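Local coordinates for uric acid degradation bifunctional protein PucL (Bacillus subtilis, PDB 6A4M) that oxidises uric acid as a urate oxidase and probably also catalyses a later decarboxylation step in urate breakdown, at residues D97-S100 against H101-T104; Y204-T207 against N208-Y211; A212-P215 against A216-V219. All coordinates share one frame; numbering follows the deposited sequence.

Contact 1 of 3, residues D97-S100 against H101-T104; sequences DTYS and HMDT
Tyr99 and Met102 make the apolar part of this local turn. The methyl CE of Met102 comes to 3.8 Å from CB of Tyr99 and reaches the root of its ring at 4.1 Å from CG, approaching obliquely. The methionine chain runs out from the backbone with CG anti to N (chi1 -176°) and stays extended until a bend at chi3 (-59°) brings the methyl round to Tyr99, whose hydroxyl end leads away from the turn. CB of Met102 adds a van der Waals contact to Tyr99 O at 3.7 Å.

The polar side chains meet at the outer bend. Ser100 OG lies 3.8 Å above one face of the His101 imidazole, offset toward its rim. This is a contact of proximity and not a bond, on an exposed part of the turn.

The backbone itself closes loosely. CA of Tyr99 and CA of Met102 are 5.8 Å apart, as in a tight turn, yet Tyr99 O and Met102 N, at 3.7 Å, form no hydrogen bond.

Tyr99 is the residue at which the chain leaves helix 84-98, and Thr104 opens strand 104-121. Met102 tucks its buried side chain back against Phe95 and Leu96 of the helix, Tyr99 touches Ser67 of helix 64-78, and Met102 O accepts a bond from Arg148 at the end of strand 139-148.

Contact 2 of 3, residues Y204-T207 against N208-Y211; sequences YENT and NDSY
Ser210 sits over one face of the Tyr204 ring, its CB making a CH-pi contact 3.9 Å from the centroid and 30° off the ring normal. CG of Tyr204 is anti to its own carbonyl carbon (chi1 -68°), which lays the ring along the bend formed by the next residues. Asp209 borders the same ring through its CB, 3.6 Å from CD2 of Tyr204, while its carboxylate stands nearly perpendicular to the ring plane (87°). A leucine in place of Tyr204 would remove both hydroxyl and aromatic face, and would probably leave Val219 N without the hydroxyl it bonds and Ser210 with a gap beside its CB. The bend follows strand 194-204 of a large antiparallel sheet of the kind found in the tunnelling (T-fold) domains of uricases, and residues 208-211 coil with helical backbone angles before helix 221-233 begins. Asn206 O starts the coil by accepting Asp209 N at 3.0 Å, the donor standing well above the carbonyl plane; a weak bond from Ser210 N to Thr207 O (3.4 Å) comes next. The Asn206 and Asp209 side chains run alongside each other, CB of Asn206 3.6 Å from OD2 of Asp209, an oxygen that is salt-bridged to Arg217. Further along, Thr207 O lies 3.3 Å above one face of the Tyr211 ring, offset toward the rim, and this ring also stacks with His89 of helix 84-98.

Contact 3 of 3, residues A212-P215 against A216-V219; sequences ASDP and ARYV
Tyr218 N donates to Pro215 O over 3.2 Å in a fairly straight bond (161°), although the donor stands well above the carbonyl plane. This bond closes a short 3-10 turn that is introduced by Asp214. Asp214 accepts two weak bonds: Arg217 N to its backbone O at 3.4 Å, and Ala216 N to its carboxylate OD1, also at 3.4 Å, in the manner of an Asx turn. The carboxylate reaches forward over the start of the turn because CG is anti to the backbone N (chi1 -178°).

Its other oxygen, OD2, touches the aliphatic part of Arg217, 3.3 Å from CD. The guanidinium is directed elsewhere, NE lying 4.8 Å from OD2 of Asp214, and its NH2 makes a salt bridge with Asp209. On the buried side CB of Ala212 packs against the root of the Tyr218 ring, 3.6 Å from CG, meeting it obliquely.

The turn lies in the connection between strand 194-204 and helix 221-233. Ala212 rests on Thr82 and Thr83, Tyr218 touches Tyr204 at the end of the strand, and its hydroxyl bonds to Arg32 and to Glu85 at the start of helix 84-98.

How the contacts relate
Contact 1 comes first along the chain, and contacts 2 and 3 follow directly on one another much later. Contacts 2 and 3 have centres 8 Å apart and are bound together by the Asp209-Arg217 salt bridge and the probable hydrogen bond between Tyr204 OH and Val219 N. Contact 1 is separate, its centre 24 Å from that of contact 2 and 29 Å from that of contact 3. Helix 84-98 relates all three: contact 1 forms at its end, whereas Tyr211 and Tyr218 meet His89 and Glu85 nearer its start. Contact 1 turns the chain from this helix into strand 104-121; contacts 2 and 3 shape the connection from strand 194-204 of the same large antiparallel sheet to helix 221-233.

Contact 1 of 3, residues D97-S100 against H101-T104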
ATOM      1  N   ASP A  97      -1.614  22.515  14.129  1.00 39.09           N
ATOM      2  CA  ASP A  97      -1.020  23.848  14.286  1.00 39.36           C
ATOM      3  C   ASP A  97      -1.983  25.017  14.034  1.00 40.43           C
ATOM      4  O   ASP A  97      -1.765  26.101  14.580  1.00 40.05           O
ATOM      5  CB  ASP A  97       0.219  24.005  13.389  1.00 39.56           C
ATOM      6  CG  ASP A  97       1.415  23.189  13.874  1.00 39.63           C
ATOM      7  OD1 ASP A  97       1.446  22.770  15.050  1.00 40.14           O
ATOM      8  OD2 ASP A  97       2.346  22.979  13.069  1.00 39.85           O
ATOM      9  N   THR A  98      -3.027  24.815  13.223  1.00 41.94           N
ATOM     10  CA  THR A  98      -3.983  25.897  12.891  1.00 43.44           C
ATOM     11  C   THR A  98      -5.363  25.815  13.574  1.00 44.79           C
ATOM     12  O   THR A  98      -6.126  26.780  13.511  1.00 43.20           O
ATOM     13  CB  THR A  98      -4.177  26.037  11.364  1.00 43.18           C
ATOM     14  OG1 THR A  98      -4.737  24.835  10.822  1.00 43.61           O
ATOM     15  CG2 THR A  98      -2.845  26.338  10.681  1.00 43.06           C
ATOM     16  N   TYR A  99      -5.678  24.684  14.213  1.00 47.78           N
ATOM     17  CA  TYR A  99      -6.919  24.515  14.983  1.00 50.47           C
ATOM     18  C   TYR A  99      -6.568  24.165  16.435  1.00 52.34           C
ATOM     19  O   TYR A  99      -6.087  23.062  16.712  1.00 52.71           O
ATOM     20  CB  TYR A  99      -7.782  23.408  14.373  1.00 52.18           C
ATOM     21  CG  TYR A  99      -8.336  23.722  12.997  1.00 54.25           C
ATOM     22  CD1 TYR A  99      -7.572  23.510  11.844  1.00 55.12           C
ATOM     23  CD2 TYR A  99      -9.634  24.217  12.840  1.00 56.43           C
ATOM     24  CE1 TYR A  99      -8.079  23.791  10.582  1.00 56.16           C
ATOM     25  CE2 TYR A  99     -10.150  24.502  11.579  1.00 57.77           C
ATOM     26  CZ  TYR A  99      -9.369  24.285  10.453  1.00 58.01           C
ATOM     27  OH  TYR A  99      -9.874  24.563   9.202  1.00 59.74           O
ATOM     28  N   SER A 100      -6.820  25.098  17.354  1.00 53.78           N
ATOM     29  CA  SER A 100      -6.365  24.975  18.749  1.00 54.38           C
ATOM     30  C   SER A 100      -7.127  23.945  19.584  1.00 54.88           C
ATOM     31  O   SER A 100      -6.519  23.224  20.381  1.00 54.07           O
ATOM     32  CB  SER A 100      -6.426  26.333  19.449  1.00 54.50           C
ATOM     33  OG  SER A 100      -7.721  26.904  19.361  1.00 54.25           O
ATOM     34  N   HIS A 101      -8.446  23.888  19.406  1.00 55.99           N
ATOM     35  CA  HIS A 101      -9.306  22.987  20.193  1.00 56.47           C
ATOM     36  C   HIS A 101      -9.162  21.508  19.820  1.00 56.33           C
ATOM     37  O   HIS A 101      -9.513  20.634  20.613  1.00 57.73           O
ATOM     38  CB  HIS A 101     -10.771  23.421  20.091  1.00 56.67           C
ATOM     39  CG  HIS A 101     -11.030  24.777  20.672  1.00 57.39           C
ATOM     40  ND1 HIS A 101     -11.345  25.872  19.897  1.00 57.57           N
ATOM     41  CD2 HIS A 101     -10.990  25.219  21.952  1.00 57.40           C
ATOM     42  CE1 HIS A 101     -11.504  26.928  20.676  1.00 58.05           C
ATOM     43  NE2 HIS A 101     -11.294  26.558  21.927  1.00 58.16           N
ATOM     44  N   MET A 102      -8.654  21.240  18.619  1.00 56.09           N
ATOM     45  CA  MET A 102      -8.351  19.884  18.166  1.00 55.92           C
ATOM     46  C   MET A 102      -7.171  19.298  18.943  1.00 54.94           C
ATOM     47  O   MET A 102      -6.092  19.892  18.971  1.00 54.41           O
ATOM     48  CB  MET A 102      -8.016  19.913  16.673  1.00 56.56           C
ATOM     49  CG  MET A 102      -7.776  18.558  16.031  1.00 57.18           C
ATOM     50  SD  MET A 102      -7.077  18.724  14.381  1.00 57.53           S
ATOM     51  CE  MET A 102      -8.343  19.701  13.570  1.00 55.78           C
ATOM     52  N   ASP A 103      -7.388  18.134  19.557  1.00 54.21           N
ATOM     53  CA  ASP A 103      -6.349  17.415  20.313  1.00 54.15           C
ATOM     54  C   ASP A 103      -5.815  16.172  19.584  1.00 51.57           C
ATOM     55  O   ASP A 103      -4.620  15.882  19.658  1.00 52.11           O
ATOM     56  CB  ASP A 103      -6.889  17.009  21.693  1.00 55.56           C
ATOM     57  CG  ASP A 103      -7.327  18.207  22.533  1.00 56.92           C
ATOM     58  OD1 ASP A 103      -6.707  19.288  22.427  1.00 58.46           O
ATOM     59  OD2 ASP A 103      -8.298  18.067  23.306  1.00 58.05           O
ATOM     60  N   THR A 104      -6.698  15.444  18.900  1.00 49.05           N
ATOM     61  CA  THR A 104      -6.344  14.216  18.181  1.00 46.74           C
ATOM     62  C   THR A 104      -6.752  14.323  16.710  1.00 43.85           C
ATOM     63  O   THR A 104      -7.725  15.009  16.376  1.00 44.70           O
ATOM     64  CB  THR A 104      -7.055  12.995  18.803  1.00 47.53           C
ATOM     65  OG1 THR A 104      -6.925  13.035  20.228  1.00 48.40           O
ATOM     66  CG2 THR A 104      -6.455  11.685  18.295  1.00 49.46           C
TER

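Contact 2 of 3, residues Y204-T207 against N208-Y211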
ATOM      1  N   TYR A 204       7.572   1.636  10.366  1.00 38.66           N
ATOM      2  CA  TYR A 204       8.972   2.052  10.374  1.00 38.73           C
ATOM      3  C   TYR A 204       9.459   2.221  11.810  1.00 40.07           C
ATOM      4  O   TYR A 204       8.703   2.652  12.680  1.00 38.52           O
ATOM      5  CB  TYR A 204       9.149   3.384   9.649  1.00 37.79           C
ATOM      6  CG  TYR A 204       8.917   3.354   8.157  1.00 37.15           C
ATOM      7  CD1 TYR A 204       7.627   3.412   7.627  1.00 37.32           C
ATOM      8  CD2 TYR A 204       9.990   3.307   7.268  1.00 36.95           C
ATOM      9  CE1 TYR A 204       7.415   3.408   6.254  1.00 37.23           C
ATOM     10  CE2 TYR A 204       9.788   3.302   5.897  1.00 36.90           C
ATOM     11  CZ  TYR A 204       8.501   3.350   5.394  1.00 37.03           C
ATOM     12  OH  TYR A 204       8.302   3.353   4.035  1.00 37.35           O
ATOM     13  N   GLU A 205      10.726   1.885  12.044  1.00 43.46           N
ATOM     14  CA  GLU A 205      11.397   2.204  13.308  1.00 45.99           C
ATOM     15  C   GLU A 205      11.489   3.725  13.448  1.00 45.74           C
ATOM     16  O   GLU A 205      11.147   4.285  14.488  1.00 44.62           O
ATOM     17  CB  GLU A 205      12.801   1.586  13.351  1.00 47.76           C
ATOM     18  CG  GLU A 205      13.451   1.582  14.734  1.00 49.05           C
ATOM     19  CD  GLU A 205      14.961   1.391  14.693  1.00 50.50           C
ATOM     20  OE1 GLU A 205      15.492   0.872  13.686  1.00 51.49           O
ATOM     21  OE2 GLU A 205      15.627   1.765  15.682  1.00 52.55           O
ATOM     22  N   ASN A 206      11.941   4.371  12.377  1.00 47.28           N
ATOM     23  CA  ASN A 206      12.057   5.825  12.304  1.00 48.94           C
ATOM     24  C   ASN A 206      10.943   6.377  11.419  1.00 48.58           C
ATOM     25  O   ASN A 206      10.915   6.135  10.213  1.00 48.18           O
ATOM     26  CB  ASN A 206      13.442   6.207  11.767  1.00 50.04           C
ATOM     27  CG  ASN A 206      14.548   5.963  12.784  1.00 51.87           C
ATOM     28  OD1 ASN A 206      14.371   6.192  13.984  1.00 53.06           O
ATOM     29  ND2 ASN A 206      15.697   5.497  12.309  1.00 53.23           N
ATOM     30  N   THR A 207      10.036   7.132  12.030  1.00 48.85           N
ATOM     31  CA  THR A 207       8.786   7.542  11.384  1.00 50.40           C
ATOM     32  C   THR A 207       8.995   8.525  10.204  1.00 50.15           C
ATOM     33  O   THR A 207       8.171   8.583   9.289  1.00 49.54           O
ATOM     34  CB  THR A 207       7.785   8.084  12.445  1.00 51.45           C
ATOM     35  OG1 THR A 207       6.442   7.808  12.038  1.00 53.19           O
ATOM     36  CG2 THR A 207       7.955   9.583  12.702  1.00 51.58           C
ATOM     37  N   ASN A 208      10.094   9.283  10.243  1.00 50.09           N
ATOM     38  CA  ASN A 208      10.524  10.151   9.131  1.00 49.89           C
ATOM     39  C   ASN A 208      10.933   9.406   7.852  1.00 47.57           C
ATOM     40  O   ASN A 208      10.857   9.976   6.762  1.00 46.58           O
ATOM     41  CB  ASN A 208      11.685  11.065   9.566  1.00 51.71           C
ATOM     42  CG  ASN A 208      11.252  12.167  10.524  1.00 54.21           C
ATOM     43  OD1 ASN A 208      10.094  12.247  10.946  1.00 55.03           O
ATOM     44  ND2 ASN A 208      12.198  13.032  10.876  1.00 56.83           N
ATOM     45  N   ASP A 209      11.369   8.153   7.981  1.00 45.99           N
ATOM     46  CA  ASP A 209      11.723   7.326   6.816  1.00 45.81           C
ATOM     47  C   ASP A 209      10.523   7.030   5.912  1.00 45.76           C
ATOM     48  O   ASP A 209      10.694   6.724   4.732  1.00 46.95           O
ATOM     49  CB  ASP A 209      12.342   5.993   7.255  1.00 46.31           C
ATOM     50  CG  ASP A 209      13.647   6.159   8.018  1.00 46.30           C
ATOM     51  OD1 ASP A 209      14.121   7.300   8.199  1.00 46.64           O
ATOM     52  OD2 ASP A 209      14.206   5.127   8.440  1.00 47.42           O
ATOM     53  N   SER A 210       9.319   7.108   6.479  1.00 45.40           N
ATOM     54  CA  SER A 210       8.073   6.909   5.746  1.00 44.89           C
ATOM     55  C   SER A 210       7.759   7.961   4.672  1.00 44.83           C
ATOM     56  O   SER A 210       7.019   7.658   3.738  1.00 45.19           O
ATOM     57  CB  SER A 210       6.905   6.846   6.736  1.00 44.84           C
ATOM     58  OG  SER A 210       5.715   6.443   6.095  1.00 44.02           O
ATOM     59  N   TYR A 211       8.303   9.174   4.794  1.00 44.06           N
ATOM     60  CA  TYR A 211       7.917  10.294   3.904  1.00 44.43           C
ATOM     61  C   TYR A 211       8.800  10.430   2.653  1.00 44.86           C
ATOM     62  O   TYR A 211       8.513  11.265   1.791  1.00 45.14           O
ATOM     63  CB  TYR A 211       7.873  11.631   4.674  1.00 43.65           C
ATOM     64  CG  TYR A 211       7.329  11.510   6.087  1.00 43.42           C
ATOM     65  CD1 TYR A 211       6.180  10.756   6.353  1.00 43.80           C
ATOM     66  CD2 TYR A 211       7.969  12.133   7.160  1.00 42.70           C
ATOM     67  CE1 TYR A 211       5.691  10.624   7.645  1.00 43.69           C
ATOM     68  CE2 TYR A 211       7.481  12.011   8.454  1.00 43.12           C
ATOM     69  CZ  TYR A 211       6.344  11.251   8.692  1.00 43.74           C
ATOM     70  OH  TYR A 211       5.849  11.118   9.970  1.00 44.23           O
TER

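Contact 3 of 3, residues A212-P215 against A216-V219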
ATOM      1  N   ALA A 212       9.860   9.620   2.563  1.00 45.34           N
ATOM      2  CA  ALA A 212      10.752   9.574   1.392  1.00 46.47           C
ATOM      3  C   ALA A 212      11.485  10.891   1.093  1.00 46.71           C
ATOM      4  O   ALA A 212      11.783  11.187  -0.069  1.00 46.58           O
ATOM      5  CB  ALA A 212       9.989   9.093   0.158  1.00 46.77           C
ATOM      6  N   SER A 213      11.777  11.670   2.136  1.00 48.04           N
ATOM      7  CA  SER A 213      12.578  12.886   1.981  1.00 49.18           C
ATOM      8  C   SER A 213      14.011  12.456   1.682  1.00 49.37           C
ATOM      9  O   SER A 213      14.627  12.959   0.742  1.00 49.02           O
ATOM     10  CB  SER A 213      12.508  13.768   3.230  1.00 49.75           C
ATOM     11  OG  SER A 213      12.893  15.096   2.920  1.00 50.72           O
ATOM     12  N   ASP A 214      14.523  11.533   2.499  1.00 49.37           N
ATOM     13  CA  ASP A 214      15.637  10.671   2.115  1.00 49.45           C
ATOM     14  C   ASP A 214      14.986   9.478   1.392  1.00 48.85           C
ATOM     15  O   ASP A 214      14.422   8.600   2.051  1.00 48.79           O
ATOM     16  CB  ASP A 214      16.434  10.210   3.347  1.00 50.39           C
ATOM     17  CG  ASP A 214      17.650   9.331   2.992  1.00 51.78           C
ATOM     18  OD1 ASP A 214      17.876   9.017   1.800  1.00 52.19           O
ATOM     19  OD2 ASP A 214      18.390   8.950   3.927  1.00 51.37           O
ATOM     20  N   PRO A 215      15.041   9.449   0.040  1.00 47.93           N
ATOM     21  CA  PRO A 215      14.301   8.401  -0.684  1.00 47.45           C
ATOM     22  C   PRO A 215      14.834   6.971  -0.496  1.00 46.53           C
ATOM     23  O   PRO A 215      14.068   6.017  -0.639  1.00 46.16           O
ATOM     24  CB  PRO A 215      14.416   8.830  -2.159  1.00 47.68           C
ATOM     25  CG  PRO A 215      15.072  10.170  -2.160  1.00 47.63           C
ATOM     26  CD  PRO A 215      15.844  10.264  -0.886  1.00 47.70           C
ATOM     27  N   ALA A 216      16.121   6.833  -0.171  1.00 45.81           N
ATOM     28  CA  ALA A 216      16.745   5.519   0.049  1.00 45.11           C
ATOM     29  C   ALA A 216      16.196   4.746   1.257  1.00 44.62           C
ATOM     30  O   ALA A 216      16.338   3.521   1.318  1.00 45.75           O
ATOM     31  CB  ALA A 216      18.255   5.671   0.173  1.00 44.94           C
ATOM     32  N   ARG A 217      15.586   5.459   2.207  1.00 43.64           N
ATOM     33  CA  ARG A 217      14.988   4.858   3.406  1.00 43.07           C
ATOM     34  C   ARG A 217      13.465   4.633   3.298  1.00 41.42           C
ATOM     35  O   ARG A 217      12.832   4.224   4.270  1.00 41.83           O
ATOM     36  CB  ARG A 217      15.317   5.728   4.628  1.00 44.78           C
ATOM     37  CG  ARG A 217      16.807   6.052   4.738  1.00 45.81           C
ATOM     38  CD  ARG A 217      17.218   6.693   6.058  1.00 46.35           C
ATOM     39  NE  ARG A 217      16.826   5.910   7.233  1.00 47.39           N
ATOM     40  CZ  ARG A 217      17.363   4.745   7.607  1.00 47.20           C
ATOM     41  NH1 ARG A 217      18.356   4.174   6.922  1.00 47.36           N
ATOM     42  NH2 ARG A 217      16.900   4.140   8.700  1.00 46.67           N
ATOM     43  N   TYR A 218      12.890   4.873   2.120  1.00 38.67           N
ATOM     44  CA  TYR A 218      11.463   4.658   1.884  1.00 37.07           C
ATOM     45  C   TYR A 218      11.200   3.225   1.423  1.00 36.67           C
ATOM     46  O   TYR A 218      11.927   2.700   0.571  1.00 35.75           O
ATOM     47  CB  TYR A 218      10.964   5.627   0.814  1.00 35.97           C
ATOM     48  CG  TYR A 218       9.486   5.527   0.488  1.00 34.70           C
ATOM     49  CD1 TYR A 218       8.521   5.958   1.398  1.00 33.76           C
ATOM     50  CD2 TYR A 218       9.053   5.032  -0.746  1.00 33.59           C
ATOM     51  CE1 TYR A 218       7.167   5.886   1.093  1.00 33.24           C
ATOM     52  CE2 TYR A 218       7.702   4.961  -1.056  1.00 32.89           C
ATOM     53  CZ  TYR A 218       6.764   5.387  -0.134  1.00 32.41           C
ATOM     54  OH  TYR A 218       5.424   5.327  -0.427  1.00 31.77           O
ATOM     55  N   VAL A 219      10.157   2.614   1.986  1.00 35.67           N
ATOM     56  CA  VAL A 219       9.682   1.295   1.566  1.00 35.01           C
ATOM     57  C   VAL A 219       8.454   1.490   0.677  1.00 34.01           C
ATOM     58  O   VAL A 219       7.380   1.855   1.160  1.00 34.32           O
ATOM     59  CB  VAL A 219       9.330   0.406   2.780  1.00 35.05           C
ATOM     60  CG1 VAL A 219       8.914  -0.988   2.324  1.00 34.83           C
ATOM     61  CG2 VAL A 219      10.516   0.336   3.739  1.00 35.44           C
TER